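Local coordinates for odorant Binding Protein from Varroa destructor, form P2<1> (Varroa destructor, PDB 7NZA) that probably binds and carries small odorant or semiochemical molecules in a wide open internal cavity of a largely helical, disulfide-bonded fold, at residues K20-L24 against K94-V100; L42-P48 against H61-V65; A87-K92 against V104-H108. All blocks are in the same frame, centred on the assembly; numbering follows the deposited sequence.

Interaction 1. Residues K20-L24 against K94-V100; sequences KCEQL and KKLDSEV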
loop_
_atom_site.group_PDB
_atom_site.type_symbol
_atom_site.label_atom_id
_atom_site.label_comp_id
_atom_site.label_asym_id
_atom_site.label_seq_id
_atom_site.Cartn_x
_atom_site.Cartn_y
_atom_site.Cartn_z
ATOM N N LYS A 20 12.576 15.805 -4.639
ATOM C CA LYS A 20 12.473 16.941 -5.596
ATOM C C LYS A 20 11.159 16.901 -6.363
ATOM O O LYS A 20 10.989 17.714 -7.308
ATOM C CB LYS A 20 13.679 16.992 -6.558
ATOM C CG LYS A 20 15.023 17.108 -5.859
ATOM C CD LYS A 20 16.237 17.260 -6.781
ATOM C CE LYS A 20 16.149 16.403 -8.027
ATOM N NZ LYS A 20 17.390 16.453 -8.840
ATOM N N CYS A 21 10.284 15.913 -6.113
ATOM C CA CYS A 21 9.166 15.600 -7.016
ATOM C C CYS A 21 7.853 15.413 -6.251
ATOM O O CYS A 21 7.148 14.474 -6.504
ATOM C CB CYS A 21 9.552 14.358 -7.811
ATOM S SG CYS A 21 10.974 14.658 -8.874
ATOM N N GLU A 22 7.527 16.361 -5.379
ATOM C CA GLU A 22 6.261 16.359 -4.632
ATOM C C GLU A 22 5.093 16.335 -5.609
ATOM O O GLU A 22 4.036 15.770 -5.252
ATOM C CB GLU A 22 6.205 17.575 -3.720
ATOM C CG GLU A 22 7.092 17.479 -2.502
ATOM C CD GLU A 22 6.629 16.548 -1.378
ATOM O OE1 GLU A 22 5.447 16.151 -1.327
ATOM O OE2 GLU A 22 7.475 16.276 -0.502
ATOM N N GLN A 23 5.252 16.852 -6.816
ATOM C CA GLN A 23 4.148 16.874 -7.810
ATOM C C GLN A 23 3.703 15.470 -8.182
ATOM O O GLN A 23 2.646 15.311 -8.775
ATOM C CB GLN A 23 4.586 17.598 -9.084
ATOM C CG GLN A 23 4.874 19.088 -8.865
ATOM C CD GLN A 23 6.268 19.351 -8.392
ATOM O OE1 GLN A 23 7.114 18.492 -8.111
ATOM N NE2 GLN A 23 6.571 20.655 -8.339
ATOM N N LEU A 24 4.522 14.449 -7.943
ATOM C CA LEU A 24 4.134 13.076 -8.366
ATOM C C LEU A 24 3.255 12.366 -7.334
ATOM O O LEU A 24 2.815 11.252 -7.605
ATOM C CB LEU A 24 5.397 12.274 -8.661
ATOM C CG LEU A 24 6.258 12.811 -9.799
ATOM C CD1 LEU A 24 7.451 11.887 -10.094
ATOM C CD2 LEU A 24 5.449 13.027 -11.065
ATOM N N LYS A 94 2.222 16.884 -14.910
ATOM C CA LYS A 94 2.512 16.956 -13.461
ATOM C C LYS A 94 3.170 18.296 -13.131
ATOM O O LYS A 94 3.280 18.612 -11.924
ATOM C CB LYS A 94 3.456 15.803 -13.095
ATOM C CG LYS A 94 2.898 14.402 -13.307
ATOM C CD LYS A 94 1.718 14.125 -12.410
ATOM C CE LYS A 94 1.335 12.662 -12.409
ATOM N NZ LYS A 94 0.203 12.446 -11.480
ATOM N N LYS A 95 3.768 18.967 -14.100
ATOM C CA LYS A 95 4.402 20.274 -13.850
ATOM C C LYS A 95 5.550 20.155 -12.863
ATOM O O LYS A 95 5.674 20.953 -11.924
ATOM C CB LYS A 95 3.340 21.304 -13.421
ATOM C CG LYS A 95 2.296 21.592 -14.493
ATOM C CD LYS A 95 2.924 21.820 -15.844
ATOM C CE LYS A 95 2.518 23.014 -16.679
ATOM N NZ LYS A 95 3.376 23.086 -17.890
ATOM N N LEU A 96 6.421 19.180 -13.106
ATOM C CA LEU A 96 7.698 19.035 -12.371
ATOM C C LEU A 96 8.542 20.293 -12.611
ATOM O O LEU A 96 8.426 20.918 -13.693
ATOM C CB LEU A 96 8.423 17.784 -12.912
ATOM C CG LEU A 96 7.793 16.444 -12.529
ATOM C CD1 LEU A 96 8.429 15.299 -13.343
ATOM C CD2 LEU A 96 7.924 16.148 -11.023
ATOM N N ASP A 97 9.530 20.498 -11.776
ATOM C CA ASP A 97 10.570 21.530 -12.043
ATOM C C ASP A 97 11.236 21.214 -13.379
ATOM O O ASP A 97 11.448 20.024 -13.698
ATOM C CB ASP A 97 11.516 21.557 -10.844
ATOM C CG ASP A 97 10.853 22.079 -9.560
ATOM O OD1 ASP A 97 9.780 22.699 -9.631
ATOM O OD2 ASP A 97 11.375 21.813 -8.458
ATOM N N SER A 98 11.588 22.229 -14.160
ATOM C CA SER A 98 12.019 22.043 -15.570
ATOM C C SER A 98 13.191 21.055 -15.673
ATOM O O SER A 98 13.161 20.238 -16.635
ATOM C CB SER A 98 12.334 23.374 -16.245
ATOM O OG SER A 98 11.175 24.191 -16.241
ATOM N N GLU A 99 14.198 21.141 -14.798
ATOM C CA GLU A 99 15.437 20.327 -14.959
ATOM C C GLU A 99 15.026 18.857 -14.716
ATOM O O GLU A 99 15.474 17.963 -15.458
ATOM C CB GLU A 99 16.549 20.704 -13.970
ATOM N N VAL A 100 14.224 18.610 -13.688
ATOM C CA VAL A 100 13.709 17.255 -13.386
ATOM C C VAL A 100 12.854 16.782 -14.538
ATOM O O VAL A 100 13.019 15.619 -14.939
ATOM C CB VAL A 100 12.909 17.271 -12.086
ATOM C CG1 VAL A 100 12.076 16.008 -11.968
ATOM C CG2 VAL A 100 13.866 17.465 -10.921
HETATM O O HOH W 1 9.632 18.856 -9.388
HETATM O O HOH W 2 0.387 13.676 -8.909
#
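The two backbones run past each other in opposite senses: the CA atoms of Gln23 and Lys94 are 5.9 Å apart, those of Lys20 and Val100 7.9 Å. The contact joins the N-terminal loop of this disulfide-bonded, helical odorant-binding fold to the turn of a helical hairpin, where helix 84-93 gives way to helix 98-118. Lys95 takes positive phi (63°), ending helical geometry after the first helix, while Asp97 occupies the N-cap position of the second, though its side chain makes no capping bond. On the other segment a short 3-10 turn reaches Leu24, with Leu24 N bonded to Cys21 O at 3.0 Å.

The apolar part centres on Cys21, whose disulfide to Cys141 ties this loop to the end of helix 122-141. Its sulfur rests against two aliphatic side chains, with SG 3.6 Å from Val100 CG1 and 4.0 Å from Leu96 CD2. Leu24 extends the patch, its CG 3.9 Å from Leu96 CD2, and its CD2 lies 3.7 Å from Lys94 CG, so the lysine packs its methylenes here while NZ reaches a bridging water. Lys20 also packs through its aliphatic part, CE lying 3.8 Å from Val100 CG2. Gln23 points at the turn, with CB 3.3 Å from Lys94 O.

No direct hydrogen bond crosses the contact; water supplies the polar links. One water joins Gln23 O (2.8 Å) to Lys94 NZ (2.9 Å). The other donates to Lys20 O at 2.7 Å and Gln23 OE1 at 2.8 Å, and accepts from Asp97 N at 2.9 Å.

Interaction 2. Residues L42-P48 against H61-V65; sequences LQSLPLP and HRESV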
loop_
_atom_site.group_PDB
_atom_site.type_symbol
_atom_site.label_atom_id
_atom_site.label_comp_id
_atom_site.label_asym_id
_atom_site.label_seq_id
_atom_site.Cartn_x
_atom_site.Cartn_y
_atom_site.Cartn_z
ATOM N N LEU A 42 -10.974 -6.936 -9.426
ATOM C CA LEU A 42 -11.028 -8.097 -8.510
ATOM C C LEU A 42 -12.374 -8.830 -8.574
ATOM O O LEU A 42 -12.410 -10.038 -8.230
ATOM C CB LEU A 42 -10.793 -7.601 -7.073
ATOM C CG LEU A 42 -9.386 -7.252 -6.719
ATOM C CD1 LEU A 42 -9.362 -6.798 -5.247
ATOM C CD2 LEU A 42 -8.413 -8.424 -6.931
ATOM N N GLN A 43 -13.432 -8.195 -8.962
ATOM C CA GLN A 43 -14.721 -8.895 -9.106
ATOM C C GLN A 43 -14.607 -9.992 -10.153
ATOM O O GLN A 43 -15.178 -11.080 -9.963
ATOM C CB GLN A 43 -15.813 -7.972 -9.476
ATOM C CG GLN A 43 -16.084 -7.026 -8.356
ATOM C CD GLN A 43 -17.264 -6.189 -8.742
ATOM O OE1 GLN A 43 -17.773 -6.303 -9.859
ATOM N NE2 GLN A 43 -17.689 -5.361 -7.815
ATOM N N SER A 44 -13.826 -9.766 -11.183
ATOM C CA SER A 44 -13.658 -10.769 -12.251
ATOM C C SER A 44 -12.440 -11.627 -12.036
ATOM O O SER A 44 -12.327 -12.674 -12.660
ATOM C CB SER A 44 -13.538 -10.093 -13.550
ATOM O OG SER A 44 -14.773 -9.413 -13.902
ATOM N N LEU A 45 -11.487 -11.135 -11.250
ATOM C CA LEU A 45 -10.206 -11.781 -11.042
ATOM C C LEU A 45 -10.050 -11.950 -9.528
ATOM O O LEU A 45 -9.229 -11.294 -8.880
ATOM C CB LEU A 45 -9.073 -10.911 -11.601
ATOM C CG LEU A 45 -9.168 -10.563 -13.077
ATOM C CD1 LEU A 45 -8.259 -9.412 -13.460
ATOM C CD2 LEU A 45 -8.845 -11.780 -13.912
ATOM N N PRO A 46 -10.831 -12.833 -8.886
ATOM C CA PRO A 46 -10.666 -13.061 -7.444
ATOM C C PRO A 46 -9.242 -13.481 -7.083
ATOM O O PRO A 46 -8.532 -14.132 -7.768
ATOM C CB PRO A 46 -11.706 -14.136 -7.077
ATOM C CG PRO A 46 -12.715 -14.104 -8.239
ATOM C CD PRO A 46 -11.972 -13.604 -9.436
ATOM N N LEU A 47 -8.824 -13.066 -5.900
ATOM C CA LEU A 47 -7.488 -13.431 -5.399
ATOM C C LEU A 47 -7.351 -14.927 -5.188
ATOM O O LEU A 47 -8.279 -15.588 -4.690
ATOM C CB LEU A 47 -7.280 -12.757 -4.042
ATOM C CG LEU A 47 -6.763 -11.355 -4.152
ATOM C CD1 LEU A 47 -7.083 -10.627 -2.845
ATOM C CD2 LEU A 47 -5.282 -11.240 -4.444
ATOM N N PRO A 48 -6.185 -15.503 -5.511
ATOM C CA PRO A 48 -5.963 -16.905 -5.224
ATOM C C PRO A 48 -6.003 -17.180 -3.720
ATOM O O PRO A 48 -5.720 -16.303 -2.917
ATOM C CB PRO A 48 -4.552 -17.122 -5.787
ATOM C CG PRO A 48 -4.340 -16.054 -6.816
ATOM C CD PRO A 48 -5.076 -14.867 -6.263
ATOM N N HIS A 61 -1.718 -13.954 -11.351
ATOM C CA HIS A 61 -2.931 -13.217 -10.958
ATOM C C HIS A 61 -2.606 -11.747 -10.751
ATOM O O HIS A 61 -3.368 -10.877 -11.247
ATOM C CB HIS A 61 -3.588 -13.845 -9.745
ATOM C CG HIS A 61 -4.687 -12.968 -9.258
ATOM N ND1 HIS A 61 -4.433 -12.010 -8.282
ATOM C CD2 HIS A 61 -5.979 -12.902 -9.602
ATOM C CE1 HIS A 61 -5.594 -11.375 -8.123
ATOM N NE2 HIS A 61 -6.554 -11.900 -8.893
ATOM N N ARG A 62 -1.570 -11.407 -10.068
ATOM C CA ARG A 62 -1.172 -10.012 -9.899
ATOM C C ARG A 62 -1.055 -9.298 -11.237
ATOM O O ARG A 62 -1.540 -8.150 -11.397
ATOM C CB ARG A 62 0.067 -9.963 -9.012
ATOM C CG ARG A 62 0.536 -8.543 -8.774
ATOM C CD ARG A 62 1.751 -8.482 -7.882
ATOM N NE ARG A 62 2.886 -9.142 -8.477
ATOM C CZ ARG A 62 3.452 -10.311 -8.171
ATOM N NH1 ARG A 62 3.063 -11.124 -7.174
ATOM N NH2 ARG A 62 4.465 -10.681 -8.961
ATOM N N GLU A 63 -0.358 -9.955 -12.178
ATOM C CA GLU A 63 -0.167 -9.462 -13.573
ATOM C C GLU A 63 -1.527 -9.146 -14.158
ATOM O O GLU A 63 -1.678 -8.076 -14.795
ATOM C CB GLU A 63 0.514 -10.537 -14.438
ATOM C CG GLU A 63 0.699 -10.231 -15.926
ATOM C CD GLU A 63 1.610 -11.280 -16.593
ATOM O OE1 GLU A 63 2.839 -10.988 -16.743
ATOM O OE2 GLU A 63 1.150 -12.466 -16.855
ATOM N N SER A 64 -2.462 -10.061 -14.024
ATOM C CA SER A 64 -3.791 -9.898 -14.614
ATOM C C SER A 64 -4.515 -8.678 -14.047
ATOM O O SER A 64 -5.213 -7.976 -14.789
ATOM C CB SER A 64 -4.636 -11.151 -14.524
ATOM O OG SER A 64 -5.163 -11.431 -13.205
ATOM N N VAL A 65 -4.340 -8.399 -12.768
ATOM C CA VAL A 65 -5.004 -7.232 -12.180
ATOM C C VAL A 65 -4.357 -5.969 -12.694
ATOM O O VAL A 65 -5.079 -4.995 -12.985
ATOM C CB VAL A 65 -4.977 -7.338 -10.659
ATOM C CG1 VAL A 65 -5.514 -6.064 -10.020
ATOM C CG2 VAL A 65 -5.750 -8.546 -10.152
#
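His61 opens the helical side of this contact, where helix 55-72 meets the loop that follows helix 28-44. Its CA-to-CB bond points at the loop, and the imidazole is held in two ways. At the ring edge NE2 donates to Leu45 O (2.7 Å, 172°), a short and nearly straight hydrogen bond; Pro46 O is also close to NE2 at 3.2 Å, but at a poor angle for bonding. Over one face lie Pro48 CD, 3.7 Å from the ring centroid, and Leu47 CA, 4.2 Å from it, both in CH-pi contact. Proline suits this place, since its CD carries hydrogens beside an electron-withdrawing nitrogen and its ring keeps the loop extended. Leu47 CD2 adds a contact of 3.7 Å to His61 CE1.

Arg62 turns away from the loop and forms a salt bridge with Asp59 on its own helix. Ser64 points back toward the loop, but its hydroxyl donates within the helix, OG to His61 O at 2.7 Å; toward the loop it packs, with Leu45 CD1 3.7 Å from Ser64 OG. Val65 CG2 lies 4.2 Å from both Leu42 CD2 and Leu45 CD1, packing helix 55-72 against the end of helix 28-44 and the loop after it. The disulfide Cys41-Cys68 ties these consecutive helices covalently beside the contact.

The second subunit packs on the same loop, where its Glu17 and Lys144 bond Leu47 N and O, and its Met146 touches His61. The bond to Leu45 O requires a proton on His61 NE2, making this ring a directional donor to the loop.

Interaction 3. Residues A87-K92 against V104-H108; sequences ARNEIK and VLLKH. With NA (sodium ion), chain E.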
loop_
_atom_site.group_PDB
_atom_site.type_symbol
_atom_site.label_atom_id
_atom_site.label_comp_id
_atom_site.label_asym_id
_atom_site.label_seq_id
_atom_site.Cartn_x
_atom_site.Cartn_y
_atom_site.Cartn_z
ATOM N N ALA A 87 1.605 8.315 -21.633
ATOM C CA ALA A 87 2.414 8.333 -20.416
ATOM C C ALA A 87 3.310 9.577 -20.375
ATOM O O ALA A 87 3.469 10.233 -19.350
ATOM C CB ALA A 87 3.200 7.061 -20.288
ATOM N N ARG A 88 3.919 9.877 -21.495
ATOM C CA ARG A 88 4.765 11.077 -21.655
ATOM C C ARG A 88 3.937 12.348 -21.358
ATOM O O ARG A 88 4.402 13.189 -20.617
ATOM C CB ARG A 88 5.366 11.086 -23.065
ATOM C CG ARG A 88 6.265 12.261 -23.328
ATOM C CD ARG A 88 6.834 12.250 -24.723
ATOM N NE ARG A 88 7.946 13.185 -24.587
ATOM C CZ ARG A 88 7.845 14.480 -24.687
ATOM N NH1 ARG A 88 6.656 15.002 -24.974
ATOM N NH2 ARG A 88 8.911 15.259 -24.568
ATOM N N ASN A 89 2.771 12.414 -21.987
ATOM C CA ASN A 89 1.950 13.633 -21.781
ATOM C C ASN A 89 1.502 13.746 -20.333
ATOM O O ASN A 89 1.471 14.862 -19.758
ATOM C CB ASN A 89 0.760 13.607 -22.688
ATOM C CG ASN A 89 1.098 13.776 -24.146
ATOM O OD1 ASN A 89 2.149 14.329 -24.472
ATOM N ND2 ASN A 89 0.179 13.357 -24.990
ATOM N N GLU A 90 1.255 12.628 -19.674
ATOM C CA GLU A 90 0.829 12.650 -18.246
ATOM C C GLU A 90 1.972 13.148 -17.394
ATOM O O GLU A 90 1.750 13.965 -16.444
ATOM C CB GLU A 90 0.303 11.296 -17.797
ATOM C CG GLU A 90 -0.178 11.233 -16.375
ATOM C CD GLU A 90 -0.374 9.874 -15.737
ATOM O OE1 GLU A 90 0.213 8.890 -16.202
ATOM O OE2 GLU A 90 -1.007 9.844 -14.668
ATOM N N ILE A 91 3.226 12.785 -17.689
ATOM C CA ILE A 91 4.389 13.319 -16.940
ATOM C C ILE A 91 4.418 14.834 -17.140
ATOM O O ILE A 91 4.703 15.561 -16.154
ATOM C CB ILE A 91 5.693 12.666 -17.415
ATOM C CG1 ILE A 91 5.763 11.189 -17.017
ATOM C CG2 ILE A 91 6.871 13.436 -16.883
ATOM C CD1 ILE A 91 6.796 10.389 -17.810
ATOM N N LYS A 92 4.341 15.303 -18.380
ATOM C CA LYS A 92 4.377 16.774 -18.612
ATOM C C LYS A 92 3.292 17.489 -17.788
ATOM O O LYS A 92 3.556 18.533 -17.251
ATOM C CB LYS A 92 4.228 17.055 -20.107
ATOM C CG LYS A 92 5.453 16.706 -20.923
ATOM C CD LYS A 92 5.279 16.825 -22.388
ATOM C CE LYS A 92 4.857 18.207 -22.801
ATOM N NZ LYS A 92 4.457 18.206 -24.217
ATOM N N VAL A 104 13.500 13.314 -16.550
ATOM C CA VAL A 104 12.453 12.264 -16.556
ATOM C C VAL A 104 12.000 11.931 -17.975
ATOM O O VAL A 104 11.824 10.746 -18.324
ATOM C CB VAL A 104 11.309 12.627 -15.595
ATOM C CG1 VAL A 104 10.169 11.645 -15.803
ATOM C CG2 VAL A 104 11.781 12.691 -14.139
ATOM N N LEU A 105 11.801 12.954 -18.800
ATOM C CA LEU A 105 11.334 12.717 -20.181
ATOM C C LEU A 105 12.434 12.023 -21.022
ATOM O O LEU A 105 12.080 11.248 -21.915
ATOM C CB LEU A 105 10.931 14.073 -20.767
ATOM C CG LEU A 105 9.588 14.628 -20.264
ATOM C CD1 LEU A 105 9.388 15.995 -20.903
ATOM C CD2 LEU A 105 8.431 13.716 -20.550
ATOM N N LEU A 106 13.679 12.252 -20.730
ATOM C CA LEU A 106 14.755 11.523 -21.423
ATOM C C LEU A 106 14.740 10.072 -21.004
ATOM O O LEU A 106 14.836 9.168 -21.836
ATOM C CB LEU A 106 16.119 12.159 -21.128
ATOM C CG LEU A 106 17.279 11.560 -21.909
ATOM C CD1 LEU A 106 17.068 11.688 -23.430
ATOM C CD2 LEU A 106 18.562 12.248 -21.497
ATOM N N LYS A 107 14.520 9.798 -19.704
ATOM C CA LYS A 107 14.393 8.400 -19.255
ATOM C C LYS A 107 13.137 7.804 -19.806
ATOM O O LYS A 107 13.108 6.578 -20.050
ATOM C CB LYS A 107 14.540 8.300 -17.731
ATOM C CG LYS A 107 15.948 8.542 -17.224
ATOM C CD LYS A 107 16.917 7.544 -17.793
ATOM C CE LYS A 107 18.259 7.627 -17.079
ATOM N NZ LYS A 107 19.129 6.548 -17.585
ATOM N N HIS A 108 12.045 8.544 -19.993
ATOM C CA HIS A 108 10.871 7.968 -20.671
ATOM C C HIS A 108 11.341 7.358 -21.983
ATOM O O HIS A 108 10.905 6.252 -22.343
ATOM C CB HIS A 108 9.795 9.060 -20.902
ATOM C CG HIS A 108 8.729 8.638 -21.778
ATOM N ND1 HIS A 108 7.695 7.869 -21.348
ATOM C CD2 HIS A 108 8.585 8.845 -23.105
ATOM C CE1 HIS A 108 6.912 7.608 -22.368
ATOM N NE2 HIS A 108 7.432 8.213 -23.471
HETATM NA NA NA E . 10.294 12.110 -23.900
#
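A helical hairpin with a sodium ion on its flank forms this contact: helices 84-93 and 98-118 lie side by side, almost exactly antiparallel, with their local axes 10.6 Å apart at 173°. The sodium spans the pair, 2.7 Å from Arg88 NE and 2.8 Å from Leu105 O. Between the helices the interface is apolar. Ile91 CG2 meets Val104 CG1 at 3.9 Å and Leu105 CD2 at 4.0 Å, aliphatic side chains that meet across the gap between the axes. Leu105 also packs on Arg88 and Lys92: its CD1 is 3.8 Å from Arg88 NH2 and 4.0 Å from Lys92 CG, and its CD2 lies over one face of the guanidinium.

His108 fills the other end. Arg88 CB sits over the imidazole, 3.9 Å from its centroid in a CH-pi contact, and Ala87 CB, small enough to admit the ring, is 4.3 Å from His108 CE1. The polar end of the histidine is engaged elsewhere, ND1 being hydrogen-bonded to Tyr129 on helix 122-141, which ties the hairpin to a third helix.

With no direct hydrogen bond between the segments, packing holds the helices together. A carbonyl oxygen is an ordinary sodium ligand, whereas an arginine nitrogen is an unusual one with no lone pair to offer when the guanidinium is charged, so the ion's part in joining the helices should be read with caution.

How the interactions relate
Interactions 1 and 3 are neighbours, 11 Å between centres, and both use helix 98-118: 3 is the body of the helical hairpin and 1 its turn, pinned by the N-terminal loop. They meet where Leu96 CD1 packs on Ile91 CG2 at 4.3 Å. Interaction 2 lies on the opposite side of the chain's centre, its own centre 33 and 29 Å from theirs, and joins helices 28-44 and 55-72. Interaction 3 is the most enclosed, with no exposed residue in contact; interaction 2 has one and interaction 1, the most open, three. Waters bridge interaction 1, a direct histidine-carbonyl bond locks interaction 2, and a sodium ion spans the helices of interaction 3. Each also touches the second subunit.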